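Local coordinates for protein aminoglycoside 6'-acetyltransferase (Enterococcus faecium, PDB 5E96) that probably transfers an acetyl group from acetyl-CoA, which it binds, to the 6'-amino group of aminoglycoside antibiotics, at residues V12-L17 against E35-M40. Residues are numbered along the deposited sequence; the frame is centred on the assembly and turned at random.
Sequences VLKDQL and EEVEEM
K14 and L17, one turn apart on the first helix of the GNAT fold, meet V37, E38 and M40 on helix 33-40; both helices belong to the helical segment that follows strand 2-5 and precedes strand 46-52. The axes of the two segments come within 9.8 Å and run at 121°, closer to antiparallel than to parallel. V37 fills the middle. Its two methyls both face the K14 carbonyl oxygen, each 4.0 Å from it: CG1 rests 4.0 Å from K14 CB, and CG2 lies 4.0 Å from L17 CG. L17 and V37 lie side by side, pointing opposite ways, each extended toward the other's helix. With L17 CG anti to the backbone N (chi1 176°), its CD2 comes over both V37 methyls and also reaches the sulfur of M40, L17 CD2 to M40 SD being a looser 4.3 Å. On the outer side the contact turns polar. E38 leaves its helix pointing away from the partner, but a bend at chi2 (-54°) brings the carboxylate back, while K14 bends at chi3. The result is a long, weak salt bridge from K14 NZ to E38 OE2 at 3.5 Å, at the edge of the contact, where E38 is exposed to solvent; NZ also gives a weak hydrogen bond to the carbonyl of R8, so the ammonium is shared between two modest partners. Inward, L17 and M40 both pack on F59 of strand 55-66, and L17 touches L56 as well, which seats the helix pair on the sheet. Further along helix 11-24, S18 and L21 continue the packing against V37, and Y29 of helix 26-29 touches M40.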
ATOM      1  N   VAL A  12      19.682  -2.371  18.703  1.00 30.33           N
ATOM      2  CA  VAL A  12      20.414  -1.125  18.508  1.00 28.73           C
ATOM      3  C   VAL A  12      20.256  -0.664  17.059  1.00 29.32           C
ATOM      4  O   VAL A  12      20.101   0.528  16.795  1.00 29.32           O
ATOM      5  CB  VAL A  12      21.911  -1.293  18.825  1.00 29.58           C
ATOM      6  CG1 VAL A  12      22.686  -0.047  18.407  1.00 27.82           C
ATOM      7  CG2 VAL A  12      22.091  -1.543  20.315  1.00 29.57           C
ATOM      8  N   LEU A  13      20.306  -1.610  16.122  1.00 28.76           N
ATOM      9  CA  LEU A  13      20.149  -1.274  14.709  1.00 29.07           C
ATOM     10  C   LEU A  13      18.729  -0.718  14.491  1.00 29.93           C
ATOM     11  O   LEU A  13      18.522   0.183  13.680  1.00 29.11           O
ATOM     12  CB  LEU A  13      20.360  -2.517  13.835  1.00 28.22           C
ATOM     13  CG  LEU A  13      20.671  -2.229  12.359  1.00 29.26           C
ATOM     14  CD1 LEU A  13      22.042  -1.566  12.242  1.00 25.51           C
ATOM     15  CD2 LEU A  13      20.637  -3.522  11.556  1.00 27.47           C
ATOM     16  N   LYS A  14      17.754  -1.262  15.214  1.00 29.86           N
ATOM     17  CA  LYS A  14      16.380  -0.792  15.089  1.00 32.17           C
ATOM     18  C   LYS A  14      16.222   0.577  15.728  1.00 33.95           C
ATOM     19  O   LYS A  14      15.422   1.390  15.257  1.00 34.50           O
ATOM     20  CB  LYS A  14      15.407  -1.792  15.703  1.00 31.27           C
ATOM     21  CG  LYS A  14      15.355  -3.079  14.915  1.00 33.79           C
ATOM     22  CD  LYS A  14      14.152  -3.918  15.254  1.00 36.99           C
ATOM     23  CE  LYS A  14      14.248  -4.507  16.637  1.00 38.54           C
ATOM     24  NZ  LYS A  14      13.084  -5.402  16.876  1.00 42.65           N
ATOM     25  N   ASP A  15      16.981   0.838  16.792  1.00 33.35           N
ATOM     26  CA  ASP A  15      16.933   2.148  17.437  1.00 34.36           C
ATOM     27  C   ASP A  15      17.496   3.184  16.470  1.00 33.45           C
ATOM     28  O   ASP A  15      16.976   4.290  16.362  1.00 32.96           O
ATOM     29  CB  ASP A  15      17.759   2.180  18.724  1.00 34.48           C
ATOM     30  CG  ASP A  15      17.048   1.522  19.889  1.00 36.64           C
ATOM     31  OD1 ASP A  15      15.874   1.136  19.727  1.00 37.52           O
ATOM     32  OD2 ASP A  15      17.664   1.395  20.967  1.00 38.09           O
ATOM     33  N   GLN A  16      18.563   2.820  15.766  1.00 31.06           N
ATOM     34  CA  GLN A  16      19.164   3.742  14.812  1.00 32.10           C
ATOM     35  C   GLN A  16      18.249   4.001  13.607  1.00 30.49           C
ATOM     36  O   GLN A  16      18.235   5.106  13.062  1.00 31.31           O
ATOM     37  CB  GLN A  16      20.522   3.217  14.343  1.00 32.12           C
ATOM     38  CG  GLN A  16      21.551   3.102  15.465  1.00 33.48           C
ATOM     39  CD  GLN A  16      22.929   2.707  14.959  1.00 35.40           C
ATOM     40  OE1 GLN A  16      23.064   1.820  14.118  1.00 34.94           O
ATOM     41  NE2 GLN A  16      23.960   3.355  15.484  1.00 36.84           N
ATOM     42  N   LEU A  17      17.502   2.990  13.179  1.00 29.63           N
ATOM     43  CA  LEU A  17      16.589   3.189  12.051  1.00 32.54           C
ATOM     44  C   LEU A  17      15.515   4.152  12.541  1.00 34.72           C
ATOM     45  O   LEU A  17      15.043   5.024  11.808  1.00 35.67           O
ATOM     46  CB  LEU A  17      15.947   1.869  11.611  1.00 29.03           C
ATOM     47  CG  LEU A  17      14.907   2.005  10.483  1.00 30.05           C
ATOM     48  CD1 LEU A  17      15.530   2.684   9.266  1.00 25.21           C
ATOM     49  CD2 LEU A  17      14.370   0.644  10.118  1.00 27.15           C
ATOM     50  N   GLU A  35       6.966   2.573  16.009  1.00 47.75           N
ATOM     51  CA  GLU A  35       5.885   1.804  15.405  1.00 48.06           C
ATOM     52  C   GLU A  35       6.171   1.516  13.931  1.00 46.50           C
ATOM     53  O   GLU A  35       5.923   0.412  13.441  1.00 44.76           O
ATOM     54  CB  GLU A  35       4.561   2.563  15.535  1.00 49.80           C
ATOM     55  CG  GLU A  35       3.393   1.877  14.849  1.00 52.13           C
ATOM     56  CD  GLU A  35       3.199   0.449  15.324  1.00 53.97           C
ATOM     57  N   GLU A  36       6.685   2.517  13.229  1.00 44.30           N
ATOM     58  CA  GLU A  36       7.004   2.351  11.819  1.00 44.46           C
ATOM     59  C   GLU A  36       8.086   1.287  11.662  1.00 41.44           C
ATOM     60  O   GLU A  36       7.982   0.415  10.800  1.00 40.37           O
ATOM     61  CB  GLU A  36       7.469   3.683  11.227  1.00 44.74           C
ATOM     62  CG  GLU A  36       6.359   4.716  11.119  1.00 48.11           C
ATOM     63  CD  GLU A  36       5.255   4.289  10.169  1.00 48.93           C
ATOM     64  N   VAL A  37       9.112   1.350  12.507  1.00 40.78           N
ATOM     65  CA  VAL A  37      10.189   0.367  12.443  1.00 39.86           C
ATOM     66  C   VAL A  37       9.627  -1.050  12.604  1.00 38.88           C
ATOM     67  O   VAL A  37       9.964  -1.950  11.838  1.00 37.83           O
ATOM     68  CB  VAL A  37      11.269   0.639  13.525  1.00 40.89           C
ATOM     69  CG1 VAL A  37      12.290  -0.509  13.566  1.00 40.24           C
ATOM     70  CG2 VAL A  37      11.985   1.940  13.212  1.00 38.16           C
ATOM     71  N   GLU A  38       8.756  -1.251  13.587  1.00 40.09           N
ATOM     72  CA  GLU A  38       8.174  -2.573  13.786  1.00 40.06           C
ATOM     73  C   GLU A  38       7.452  -3.047  12.534  1.00 38.94           C
ATOM     74  O   GLU A  38       7.537  -4.221  12.164  1.00 37.65           O
ATOM     75  CB  GLU A  38       7.212  -2.570  14.977  1.00 44.01           C
ATOM     76  CG  GLU A  38       7.920  -2.666  16.321  1.00 48.99           C
ATOM     77  CD  GLU A  38       8.864  -3.857  16.390  1.00 51.26           C
ATOM     78  OE1 GLU A  38       8.418  -4.988  16.108  1.00 53.89           O
ATOM     79  OE2 GLU A  38      10.052  -3.666  16.727  1.00 52.48           O
ATOM     80  N   GLU A  39       6.745  -2.135  11.876  1.00 39.09           N
ATOM     81  CA  GLU A  39       6.034  -2.487  10.650  1.00 40.38           C
ATOM     82  C   GLU A  39       7.042  -2.936   9.598  1.00 36.27           C
ATOM     83  O   GLU A  39       6.831  -3.918   8.891  1.00 35.11           O
ATOM     84  CB  GLU A  39       5.269  -1.280  10.101  1.00 45.11           C
ATOM     85  CG  GLU A  39       4.080  -0.839  10.930  1.00 51.52           C
ATOM     86  CD  GLU A  39       3.350   0.330  10.296  1.00 54.85           C
ATOM     87  OE1 GLU A  39       3.915   1.446  10.261  1.00 58.31           O
ATOM     88  OE2 GLU A  39       2.216   0.131   9.821  1.00 56.65           O
ATOM     89  N   MET A  40       8.138  -2.195   9.506  1.00 33.26           N
ATOM     90  CA  MET A  40       9.182  -2.491   8.535  1.00 32.52           C
ATOM     91  C   MET A  40       9.906  -3.807   8.814  1.00 32.82           C
ATOM     92  O   MET A  40      10.513  -4.383   7.915  1.00 31.72           O
ATOM     93  CB  MET A  40      10.171  -1.330   8.489  1.00 29.68           C
ATOM     94  CG  MET A  40       9.574  -0.070   7.877  1.00 28.82           C
ATOM     95  SD  MET A  40      10.623   1.356   8.056  1.00 33.19           S
ATOM     96  CE  MET A  40       9.429   2.749   7.784  1.00 32.05           C
TER